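Local coordinates for protein mitochondrial association factor 1 (Toxoplasma gondii, PDB 6BXS) that carries a macro domain that may bind ADP-ribose and is encoded in a parasite locus required for manipulating host mitochondria, at residues L55-G58 and M62-E65; V45-A50 and G64-T69; L168-P173 and L191-A196. All coordinates share one frame; numbering follows the deposited sequence.

Contact 1: L55-G58 and M62-E65; sequences LFIG and MNGE
Asn63 extends its side chain from the first turns of helix 61-76 into the bend of 55-58, where it meets Phe56, Ile57 and Gly58. Its CG stands anti to the backbone N (chi1 -167°), which carries the amide off the helix and into the loop. There it lies against main-chain atoms, with Gly58 O 3.1 Å from Asn63 CG. The Phe56 ring comes in from another side. Its CG sits between the backbone N and the carbonyl carbon (chi1 73°), a turn that folds the ring back beside Gly58 and brings its outer atoms near the amide, the two planes tilted 47° apart. Ile57 meets Asn63 at about a right angle, but the longer branch of the isoleucine heads off toward Tyr169. The backbones also come close, with Gly58 CA 4.6 Å from Gly64 CA. Outside partners fix the loop further: Phe56 O accepts a hydrogen bond from Tyr169 OH, and Ile57 N and O are hydrogen-bonded to Ser90 OG and Ser87 OG of helix 83-103, respectively. The interface is therefore largely polar at its centre although buried: a neutral amide, which has both donor and acceptor groups, is set among the backbone polar groups of Phe56 and Gly58, so that polar atoms of the loop face a polar partner on the helix.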
ATOM      1  N   LEU A  55      -9.957   8.122  -3.859  1.00 20.07           N
ATOM      2  CA  LEU A  55     -10.051   7.184  -2.735  1.00 20.20           C
ATOM      3  C   LEU A  55     -11.055   6.041  -2.926  1.00 21.14           C
ATOM      4  O   LEU A  55     -11.568   5.507  -1.943  1.00 21.98           O
ATOM      5  CB  LEU A  55     -10.406   7.935  -1.446  1.00 21.83           C
ATOM      6  CG  LEU A  55      -9.576   9.168  -1.086  1.00 17.57           C
ATOM      7  CD1 LEU A  55     -10.040   9.732   0.252  1.00 21.04           C
ATOM      8  CD2 LEU A  55      -8.093   8.839  -1.047  1.00 21.55           C
ATOM      9  N   PHE A  56     -11.321   5.648  -4.170  1.00 21.44           N
ATOM     10  CA  PHE A  56     -12.216   4.517  -4.431  1.00 21.81           C
ATOM     11  C   PHE A  56     -11.427   3.251  -4.765  1.00 20.33           C
ATOM     12  O   PHE A  56     -10.319   3.321  -5.293  1.00 20.85           O
ATOM     13  CB  PHE A  56     -13.175   4.835  -5.580  1.00 25.92           C
ATOM     14  CG  PHE A  56     -12.518   4.833  -6.926  1.00 27.77           C
ATOM     15  CD1 PHE A  56     -12.411   3.664  -7.662  1.00 31.94           C
ATOM     16  CD2 PHE A  56     -12.003   5.999  -7.457  1.00 29.70           C
ATOM     17  CE1 PHE A  56     -11.798   3.660  -8.896  1.00 33.18           C
ATOM     18  CE2 PHE A  56     -11.387   5.996  -8.691  1.00 34.14           C
ATOM     19  CZ  PHE A  56     -11.288   4.828  -9.412  1.00 33.48           C
ATOM     20  N   ILE A  57     -12.019   2.099  -4.463  1.00 20.48           N
ATOM     21  CA  ILE A  57     -11.481   0.814  -4.890  1.00 23.52           C
ATOM     22  C   ILE A  57     -12.224   0.353  -6.139  1.00 20.45           C
ATOM     23  O   ILE A  57     -13.420   0.060  -6.094  1.00 25.71           O
ATOM     24  CB  ILE A  57     -11.595  -0.247  -3.780  1.00 20.45           C
ATOM     25  CG1 ILE A  57     -10.683   0.130  -2.609  1.00 22.72           C
ATOM     26  CG2 ILE A  57     -11.211  -1.628  -4.315  1.00 22.20           C
ATOM     27  CD1 ILE A  57     -10.901  -0.695  -1.359  1.00 22.86           C
ATOM     28  N   GLY A  58     -11.503   0.289  -7.253  1.00 29.47           N
ATOM     29  CA  GLY A  58     -12.093  -0.033  -8.539  1.00 27.01           C
ATOM     30  C   GLY A  58     -11.218   0.483  -9.660  1.00 31.45           C
ATOM     31  O   GLY A  58     -10.021   0.706  -9.469  1.00 33.06           O
ATOM     32  N   MET A  62      -3.621  -1.637 -10.763  1.00 25.11           N
ATOM     33  CA  MET A  62      -3.643  -2.487  -9.578  1.00 27.91           C
ATOM     34  C   MET A  62      -4.932  -2.316  -8.787  1.00 23.83           C
ATOM     35  O   MET A  62      -5.477  -3.285  -8.257  1.00 22.22           O
ATOM     36  CB  MET A  62      -2.451  -2.174  -8.679  1.00 25.38           C
ATOM     37  CG  MET A  62      -2.314  -3.123  -7.503  1.00 34.24           C
ATOM     38  SD  MET A  62      -1.021  -2.624  -6.366  1.00 34.83           S
ATOM     39  CE  MET A  62      -1.069  -3.987  -5.206  1.00 38.33           C
ATOM     40  N   ASN A  63      -5.401  -1.076  -8.695  1.00 20.83           N
ATOM     41  CA  ASN A  63      -6.640  -0.772  -7.992  1.00 22.31           C
ATOM     42  C   ASN A  63      -7.791  -1.590  -8.558  1.00 20.72           C
ATOM     43  O   ASN A  63      -8.617  -2.120  -7.816  1.00 24.63           O
ATOM     44  CB  ASN A  63      -6.951   0.724  -8.086  1.00 21.91           C
ATOM     45  CG  ASN A  63      -8.051   1.156  -7.132  1.00 26.17           C
ATOM     46  OD1 ASN A  63      -8.279   0.527  -6.101  1.00 23.68           O
ATOM     47  ND2 ASN A  63      -8.742   2.235  -7.475  1.00 27.86           N
ATOM     48  N   GLY A  64      -7.825  -1.698  -9.883  1.00 25.01           N
ATOM     49  CA  GLY A  64      -8.824  -2.498 -10.564  1.00 25.28           C
ATOM     50  C   GLY A  64      -8.686  -3.977 -10.258  1.00 26.61           C
ATOM     51  O   GLY A  64      -9.685  -4.687 -10.150  1.00 23.89           O
ATOM     52  N   GLU A  65      -7.449  -4.445 -10.119  1.00 25.55           N
ATOM     53  CA  GLU A  65      -7.197  -5.845  -9.792  1.00 28.90           C
ATOM     54  C   GLU A  65      -7.671  -6.155  -8.377  1.00 25.30           C
ATOM     55  O   GLU A  65      -8.197  -7.236  -8.114  1.00 28.10           O
ATOM     56  CB  GLU A  65      -5.710  -6.182  -9.935  1.00 29.01           C
ATOM     57  CG  GLU A  65      -5.182  -6.085 -11.357  1.00 33.43           C
ATOM     58  CD  GLU A  65      -5.843  -7.076 -12.298  1.00 44.30           C
ATOM     59  OE1 GLU A  65      -6.229  -8.172 -11.840  1.00 46.33           O
ATOM     60  OE2 GLU A  65      -5.981  -6.754 -13.498  1.00 44.01           O
TER

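Contact 2: V45-A50 and G64-T69; sequences VATVDA and GEFADT. With SO4 (sulfate ion), chain E.
A carboxylate lying almost parallel to an aromatic ring is the odd feature here: the planes of Asp49 and Phe66 are only 21° apart, and the two side chains run past one another in opposite directions. Asp49 CG comes to 3.5 Å from Phe66 CD2, and Asp49 OD2 reaches back along the phenylalanine to 3.7 Å from Phe66 CB. The phenylalanine has an uncommon first torsion (chi1 -113°), well off the staggered positions, which swings the ring along strand 45-50 and suggests some strain. The far end of the ring reaches Thr47. There Phe66 CZ lies 3.4 Å from Thr47 O, and the Thr47 methyl CG2 is 3.9 Å from Phe66 CE2. The Thr47 hydroxyl hydrogen-bonds Leu36 O, while Leu36 and Tyr37 also touch the Phe66 side chain. One turn further along the helix, Thr69 OG1 sits 3.0 Å from O1 of a sulfate, but the same hydroxyl is also near Glu65 O, so the choice of acceptor is not settled. The sulfate, probably from the crystallisation liquor, is also hydrogen-bonded to Arg29, His159 and the backbone N of Leu36 and Tyr37. Within 64-69 it is Phe66 that meets the strand; one turn earlier Met62 also touches Val48 and Thr47. The segment axes pass 8.9 Å apart, in the helix-on-sheet layering of a macro domain.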
ATOM      1  N   VAL A  45       0.305 -11.560   5.044  1.00 19.50           N
ATOM      2  CA  VAL A  45       0.810 -10.511   4.167  1.00 23.39           C
ATOM      3  C   VAL A  45      -0.312  -9.554   3.773  1.00 24.34           C
ATOM      4  O   VAL A  45      -1.329  -9.978   3.228  1.00 26.30           O
ATOM      5  CB  VAL A  45       1.438 -11.100   2.891  1.00 21.22           C
ATOM      6  CG1 VAL A  45       2.101 -10.002   2.060  1.00 22.53           C
ATOM      7  CG2 VAL A  45       2.445 -12.185   3.243  1.00 20.97           C
ATOM      8  N   ALA A  46      -0.118  -8.269   4.057  1.00 20.64           N
ATOM      9  CA  ALA A  46      -1.065  -7.235   3.658  1.00 26.72           C
ATOM     10  C   ALA A  46      -0.556  -6.517   2.416  1.00 21.13           C
ATOM     11  O   ALA A  46       0.532  -5.948   2.424  1.00 19.88           O
ATOM     12  CB  ALA A  46      -1.287  -6.246   4.791  1.00 24.73           C
ATOM     13  N   THR A  47      -1.345  -6.546   1.348  1.00 19.63           N
ATOM     14  CA  THR A  47      -0.938  -5.939   0.089  1.00 17.48           C
ATOM     15  C   THR A  47      -1.433  -4.496   0.003  1.00 21.74           C
ATOM     16  O   THR A  47      -2.568  -4.190   0.374  1.00 19.53           O
ATOM     17  CB  THR A  47      -1.461  -6.748  -1.107  1.00 22.95           C
ATOM     18  OG1 THR A  47      -1.000  -8.102  -0.995  1.00 20.35           O
ATOM     19  CG2 THR A  47      -0.965  -6.155  -2.417  1.00 23.63           C
ATOM     20  N   VAL A  48      -0.565  -3.618  -0.492  1.00 19.52           N
ATOM     21  CA  VAL A  48      -0.843  -2.187  -0.542  1.00 22.04           C
ATOM     22  C   VAL A  48      -1.401  -1.778  -1.900  1.00 22.47           C
ATOM     23  O   VAL A  48      -0.709  -1.842  -2.914  1.00 23.25           O
ATOM     24  CB  VAL A  48       0.425  -1.362  -0.245  1.00 22.41           C
ATOM     25  CG1 VAL A  48       0.179   0.130  -0.478  1.00 25.49           C
ATOM     26  CG2 VAL A  48       0.894  -1.609   1.186  1.00 22.22           C
ATOM     27  N   ASP A  49      -2.656  -1.345  -1.905  1.00 23.59           N
ATOM     28  CA  ASP A  49      -3.307  -0.888  -3.123  1.00 20.26           C
ATOM     29  C   ASP A  49      -2.750   0.458  -3.571  1.00 20.36           C
ATOM     30  O   ASP A  49      -2.713   1.409  -2.791  1.00 24.16           O
ATOM     31  CB  ASP A  49      -4.816  -0.775  -2.898  1.00 21.51           C
ATOM     32  CG  ASP A  49      -5.594  -0.583  -4.190  1.00 26.47           C
ATOM     33  OD1 ASP A  49      -4.969  -0.375  -5.253  1.00 27.15           O
ATOM     34  OD2 ASP A  49      -6.841  -0.633  -4.137  1.00 22.39           O
ATOM     35  N   ALA A  50      -2.318   0.541  -4.825  1.00 21.24           N
ATOM     36  CA  ALA A  50      -1.946   1.824  -5.409  1.00 22.13           C
ATOM     37  C   ALA A  50      -3.217   2.627  -5.660  1.00 19.87           C
ATOM     38  O   ALA A  50      -3.824   2.535  -6.727  1.00 23.81           O
ATOM     39  CB  ALA A  50      -1.161   1.631  -6.694  1.00 23.69           C
ATOM     40  N   GLY A  64      -7.825  -1.698  -9.883  1.00 25.01           N
ATOM     41  CA  GLY A  64      -8.824  -2.498 -10.564  1.00 25.28           C
ATOM     42  C   GLY A  64      -8.686  -3.977 -10.258  1.00 26.61           C
ATOM     43  O   GLY A  64      -9.685  -4.687 -10.150  1.00 23.89           O
ATOM     44  N   GLU A  65      -7.449  -4.445 -10.119  1.00 25.55           N
ATOM     45  CA  GLU A  65      -7.197  -5.845  -9.792  1.00 28.90           C
ATOM     46  C   GLU A  65      -7.671  -6.155  -8.377  1.00 25.30           C
ATOM     47  O   GLU A  65      -8.197  -7.236  -8.114  1.00 28.10           O
ATOM     48  CB  GLU A  65      -5.710  -6.182  -9.935  1.00 29.01           C
ATOM     49  CG  GLU A  65      -5.182  -6.085 -11.357  1.00 33.43           C
ATOM     50  CD  GLU A  65      -5.843  -7.076 -12.298  1.00 44.30           C
ATOM     51  OE1 GLU A  65      -6.229  -8.172 -11.840  1.00 46.33           O
ATOM     52  OE2 GLU A  65      -5.981  -6.754 -13.498  1.00 44.01           O
ATOM     53  N   PHE A  66      -7.475  -5.203  -7.469  1.00 23.37           N
ATOM     54  CA  PHE A  66      -7.959  -5.337  -6.098  1.00 22.48           C
ATOM     55  C   PHE A  66      -9.480  -5.464  -6.079  1.00 22.70           C
ATOM     56  O   PHE A  66     -10.035  -6.329  -5.404  1.00 21.50           O
ATOM     57  CB  PHE A  66      -7.527  -4.136  -5.248  1.00 26.46           C
ATOM     58  CG  PHE A  66      -6.536  -4.475  -4.170  1.00 22.23           C
ATOM     59  CD1 PHE A  66      -6.932  -5.174  -3.042  1.00 22.52           C
ATOM     60  CD2 PHE A  66      -5.213  -4.081  -4.276  1.00 25.94           C
ATOM     61  CE1 PHE A  66      -6.025  -5.482  -2.045  1.00 23.40           C
ATOM     62  CE2 PHE A  66      -4.303  -4.385  -3.282  1.00 23.36           C
ATOM     63  CZ  PHE A  66      -4.709  -5.085  -2.166  1.00 20.87           C
ATOM     64  N   ALA A  67     -10.146  -4.591  -6.825  1.00 23.31           N
ATOM     65  CA  ALA A  67     -11.604  -4.608  -6.903  1.00 24.66           C
ATOM     66  C   ALA A  67     -12.111  -5.913  -7.506  1.00 22.67           C
ATOM     67  O   ALA A  67     -13.033  -6.532  -6.974  1.00 23.52           O
ATOM     68  CB  ALA A  67     -12.094  -3.427  -7.712  1.00 24.91           C
ATOM     69  N   ASP A  68     -11.507  -6.327  -8.615  1.00 24.06           N
ATOM     70  CA  ASP A  68     -11.879  -7.575  -9.276  1.00 26.70           C
ATOM     71  C   ASP A  68     -11.737  -8.765  -8.334  1.00 23.88           C
ATOM     72  O   ASP A  68     -12.593  -9.648  -8.306  1.00 21.33           O
ATOM     73  CB  ASP A  68     -11.020  -7.795 -10.524  1.00 28.04           C
ATOM     74  CG  ASP A  68     -11.293  -6.766 -11.607  1.00 37.24           C
ATOM     75  OD1 ASP A  68     -12.362  -6.122 -11.560  1.00 32.05           O
ATOM     76  OD2 ASP A  68     -10.442  -6.604 -12.507  1.00 40.44           O
ATOM     77  N   THR A  69     -10.653  -8.777  -7.564  1.00 24.66           N
ATOM     78  CA  THR A  69     -10.388  -9.857  -6.620  1.00 23.58           C
ATOM     79  C   THR A  69     -11.425  -9.888  -5.500  1.00 20.27           C
ATOM     80  O   THR A  69     -11.920 -10.952  -5.128  1.00 19.42           O
ATOM     81  CB  THR A  69      -8.984  -9.719  -6.000  1.00 22.50           C
ATOM     82  OG1 THR A  69      -7.998  -9.742  -7.039  1.00 26.72           O
ATOM     83  CG2 THR A  69      -8.706 -10.855  -5.025  1.00 25.59           C
TER
HETATM   84  S   SO4 E 502      -4.935 -12.529  -6.943  1.00 42.51           S
HETATM   85  O1  SO4 E 502      -6.363 -12.225  -6.905  1.00 38.80           O
HETATM   86  O2  SO4 E 502      -4.224 -11.430  -7.589  1.00 29.60           O
HETATM   87  O3  SO4 E 502      -4.711 -13.760  -7.697  1.00 40.01           O
HETATM   88  O4  SO4 E 502      -4.440 -12.701  -5.580  1.00 33.59           O

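Contact 3: L168-P173 and L191-A196; sequences LYTVAP and LGIVGA
Thr170 and Leu168, alternate residues of strand 166-170, face Ile193 and Ala196 of helix 179-202 in the layered alpha/beta core of the macro domain. The strand and helix belong to a beta-alpha-beta crossover: the chain leaves 166-170, passes through this helix and the short helix 205-208, and returns as strand 213-216, parallel to the first and on the other side of strand 45-50. Strand and helix segments run nearly antiparallel, at 156°, with axes 9.5 Å apart. The packed part is a buried patch at van der Waals distance. Leu168 CD2 stands 4.3 Å from Ala196 CB, an apolar touch against the next turn of the helix, and the Ile193 carbonyl lies beside the same methyl. Thr170 meets Ile193 at about a right angle. By contrast, Leu191, partly exposed, lies beyond the strand's reach and packs instead on Arg247 and Phe248 of helix 230-248. Beyond Thr170 the chain also draws away from this part of the helix, and Pro173 packs on the helix's earlier turns at Tyr182, Ala185 and Tyr186. Both branches of Thr170 lie along the isoleucine: OG1, which also makes weak hydrogen bonds with Ala146 O and Thr147 OG1, is beside Ile193 CG1, and Thr170 CG2 lies 4.1 Å from Ile193 CD1, the end of the longer branch.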
ATOM      1  N   LEU A 168      -4.040  -2.820   2.501  1.00 19.60           N
ATOM      2  CA  LEU A 168      -3.792  -1.399   2.664  1.00 19.76           C
ATOM      3  C   LEU A 168      -4.117  -0.674   1.365  1.00 19.03           C
ATOM      4  O   LEU A 168      -4.191  -1.282   0.298  1.00 21.47           O
ATOM      5  CB  LEU A 168      -2.343  -1.136   3.079  1.00 22.65           C
ATOM      6  CG  LEU A 168      -1.997  -1.411   4.546  1.00 25.52           C
ATOM      7  CD1 LEU A 168      -1.096  -2.623   4.655  1.00 26.96           C
ATOM      8  CD2 LEU A 168      -1.346  -0.198   5.196  1.00 29.05           C
ATOM      9  N   TYR A 169      -4.311   0.634   1.483  1.00 17.81           N
ATOM     10  CA  TYR A 169      -4.669   1.497   0.365  1.00 18.12           C
ATOM     11  C   TYR A 169      -3.939   2.812   0.590  1.00 17.50           C
ATOM     12  O   TYR A 169      -4.051   3.408   1.662  1.00 20.57           O
ATOM     13  CB  TYR A 169      -6.190   1.690   0.294  1.00 17.28           C
ATOM     14  CG  TYR A 169      -6.709   2.526  -0.866  1.00 21.29           C
ATOM     15  CD1 TYR A 169      -6.521   3.904  -0.902  1.00 21.90           C
ATOM     16  CD2 TYR A 169      -7.429   1.940  -1.901  1.00 22.18           C
ATOM     17  CE1 TYR A 169      -7.013   4.667  -1.948  1.00 17.62           C
ATOM     18  CE2 TYR A 169      -7.926   2.697  -2.952  1.00 19.93           C
ATOM     19  CZ  TYR A 169      -7.715   4.060  -2.969  1.00 19.05           C
ATOM     20  OH  TYR A 169      -8.205   4.819  -4.009  1.00 20.28           O
ATOM     21  N   THR A 170      -3.168   3.243  -0.402  1.00 15.37           N
ATOM     22  CA  THR A 170      -2.372   4.459  -0.267  1.00 19.02           C
ATOM     23  C   THR A 170      -2.372   5.260  -1.564  1.00 22.05           C
ATOM     24  O   THR A 170      -2.561   4.710  -2.652  1.00 27.57           O
ATOM     25  CB  THR A 170      -0.910   4.139   0.150  1.00 23.56           C
ATOM     26  OG1 THR A 170      -0.277   5.331   0.626  1.00 26.85           O
ATOM     27  CG2 THR A 170      -0.106   3.555  -1.011  1.00 24.75           C
ATOM     28  N   VAL A 171      -2.158   6.566  -1.430  1.00 21.03           N
ATOM     29  CA  VAL A 171      -2.215   7.491  -2.557  1.00 25.17           C
ATOM     30  C   VAL A 171      -0.843   8.100  -2.813  1.00 21.61           C
ATOM     31  O   VAL A 171      -0.326   8.862  -1.994  1.00 24.66           O
ATOM     32  CB  VAL A 171      -3.236   8.618  -2.304  1.00 22.87           C
ATOM     33  CG1 VAL A 171      -3.278   9.592  -3.477  1.00 23.46           C
ATOM     34  CG2 VAL A 171      -4.619   8.036  -2.052  1.00 23.71           C
ATOM     35  N   ALA A 172      -0.267   7.767  -3.962  1.00 22.50           N
ATOM     36  CA  ALA A 172       1.078   8.201  -4.316  1.00 22.96           C
ATOM     37  C   ALA A 172       1.055   9.556  -5.017  1.00 23.88           C
ATOM     38  O   ALA A 172       0.061   9.909  -5.653  1.00 21.06           O
ATOM     39  CB  ALA A 172       1.743   7.162  -5.201  1.00 23.40           C
ATOM     40  N   PRO A 173       2.155  10.318  -4.913  1.00 21.68           N
ATOM     41  CA  PRO A 173       2.231  11.622  -5.581  1.00 23.72           C
ATOM     42  C   PRO A 173       2.321  11.494  -7.098  1.00 21.55           C
ATOM     43  O   PRO A 173       2.950  10.562  -7.598  1.00 18.51           O
ATOM     44  CB  PRO A 173       3.511  12.235  -5.009  1.00 23.66           C
ATOM     45  CG  PRO A 173       4.345  11.071  -4.626  1.00 23.33           C
ATOM     46  CD  PRO A 173       3.388  10.012  -4.167  1.00 23.46           C
ATOM     47  N   LEU A 191       6.056   6.546   5.020  1.00 20.34           N
ATOM     48  CA  LEU A 191       5.878   6.664   6.463  1.00 22.71           C
ATOM     49  C   LEU A 191       4.450   6.300   6.863  1.00 22.01           C
ATOM     50  O   LEU A 191       4.220   5.718   7.923  1.00 25.54           O
ATOM     51  CB  LEU A 191       6.202   8.083   6.940  1.00 23.81           C
ATOM     52  CG  LEU A 191       7.674   8.487   7.060  1.00 22.56           C
ATOM     53  CD1 LEU A 191       7.777   9.931   7.527  1.00 25.20           C
ATOM     54  CD2 LEU A 191       8.428   7.572   8.014  1.00 22.09           C
ATOM     55  N   GLY A 192       3.491   6.649   6.012  1.00 22.63           N
ATOM     56  CA  GLY A 192       2.098   6.326   6.259  1.00 21.71           C
ATOM     57  C   GLY A 192       1.851   4.829   6.259  1.00 21.70           C
ATOM     58  O   GLY A 192       1.137   4.305   7.115  1.00 21.02           O
ATOM     59  N   ILE A 193       2.448   4.141   5.294  1.00 17.26           N
ATOM     60  CA  ILE A 193       2.310   2.695   5.171  1.00 20.43           C
ATOM     61  C   ILE A 193       2.923   1.972   6.371  1.00 21.96           C
ATOM     62  O   ILE A 193       2.265   1.162   7.022  1.00 18.29           O
ATOM     63  CB  ILE A 193       2.980   2.190   3.879  1.00 23.36           C
ATOM     64  CG1 ILE A 193       2.281   2.781   2.652  1.00 22.89           C
ATOM     65  CG2 ILE A 193       2.942   0.667   3.804  1.00 24.67           C
ATOM     66  CD1 ILE A 193       3.136   2.784   1.405  1.00 30.22           C
ATOM     67  N   VAL A 194       4.185   2.268   6.652  1.00 17.03           N
ATOM     68  CA  VAL A 194       4.907   1.605   7.732  1.00 21.55           C
ATOM     69  C   VAL A 194       4.386   2.058   9.093  1.00 22.91           C
ATOM     70  O   VAL A 194       4.338   1.276  10.042  1.00 19.72           O
ATOM     71  CB  VAL A 194       6.421   1.879   7.633  1.00 22.77           C
ATOM     72  CG1 VAL A 194       7.179   1.176   8.756  1.00 20.42           C
ATOM     73  CG2 VAL A 194       6.949   1.428   6.274  1.00 18.31           C
ATOM     74  N   GLY A 195       3.987   3.323   9.182  1.00 23.37           N
ATOM     75  CA  GLY A 195       3.431   3.859  10.410  1.00 23.02           C
ATOM     76  C   GLY A 195       2.081   3.248  10.732  1.00 20.97           C
ATOM     77  O   GLY A 195       1.793   2.925  11.888  1.00 18.66           O
ATOM     78  N   ALA A 196       1.251   3.088   9.707  1.00 19.22           N
ATOM     79  CA  ALA A 196      -0.065   2.480   9.872  1.00 18.94           C
ATOM     80  C   ALA A 196       0.064   1.054  10.397  1.00 22.67           C
ATOM     81  O   ALA A 196      -0.648   0.656  11.321  1.00 21.81           O
ATOM     82  CB  ALA A 196      -0.824   2.489   8.557  1.00 18.68           C
TER

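Contacts 1 and 2 are neighbours, their centres about 7 Å apart, and share Gly64 and Glu65 on helix 61-76, which meets the preceding loop in one and strand 45-50 in the other. Contact 3 comes later in the chain, its centre about 15 Å from that of contact 1 and about 14 Å from that of contact 2. Strands 45-50 and 166-170 are adjacent and parallel; Asp49 N lies 2.7 Å from Leu168 O, a probable backbone hydrogen bond. Helices 61-76 and 179-202 cover opposite faces of this sheet, the alpha/beta/alpha layering of a macro domain. Tyr169, on the strand of contact 3, holds the loop of contact 1 through its hydroxyl.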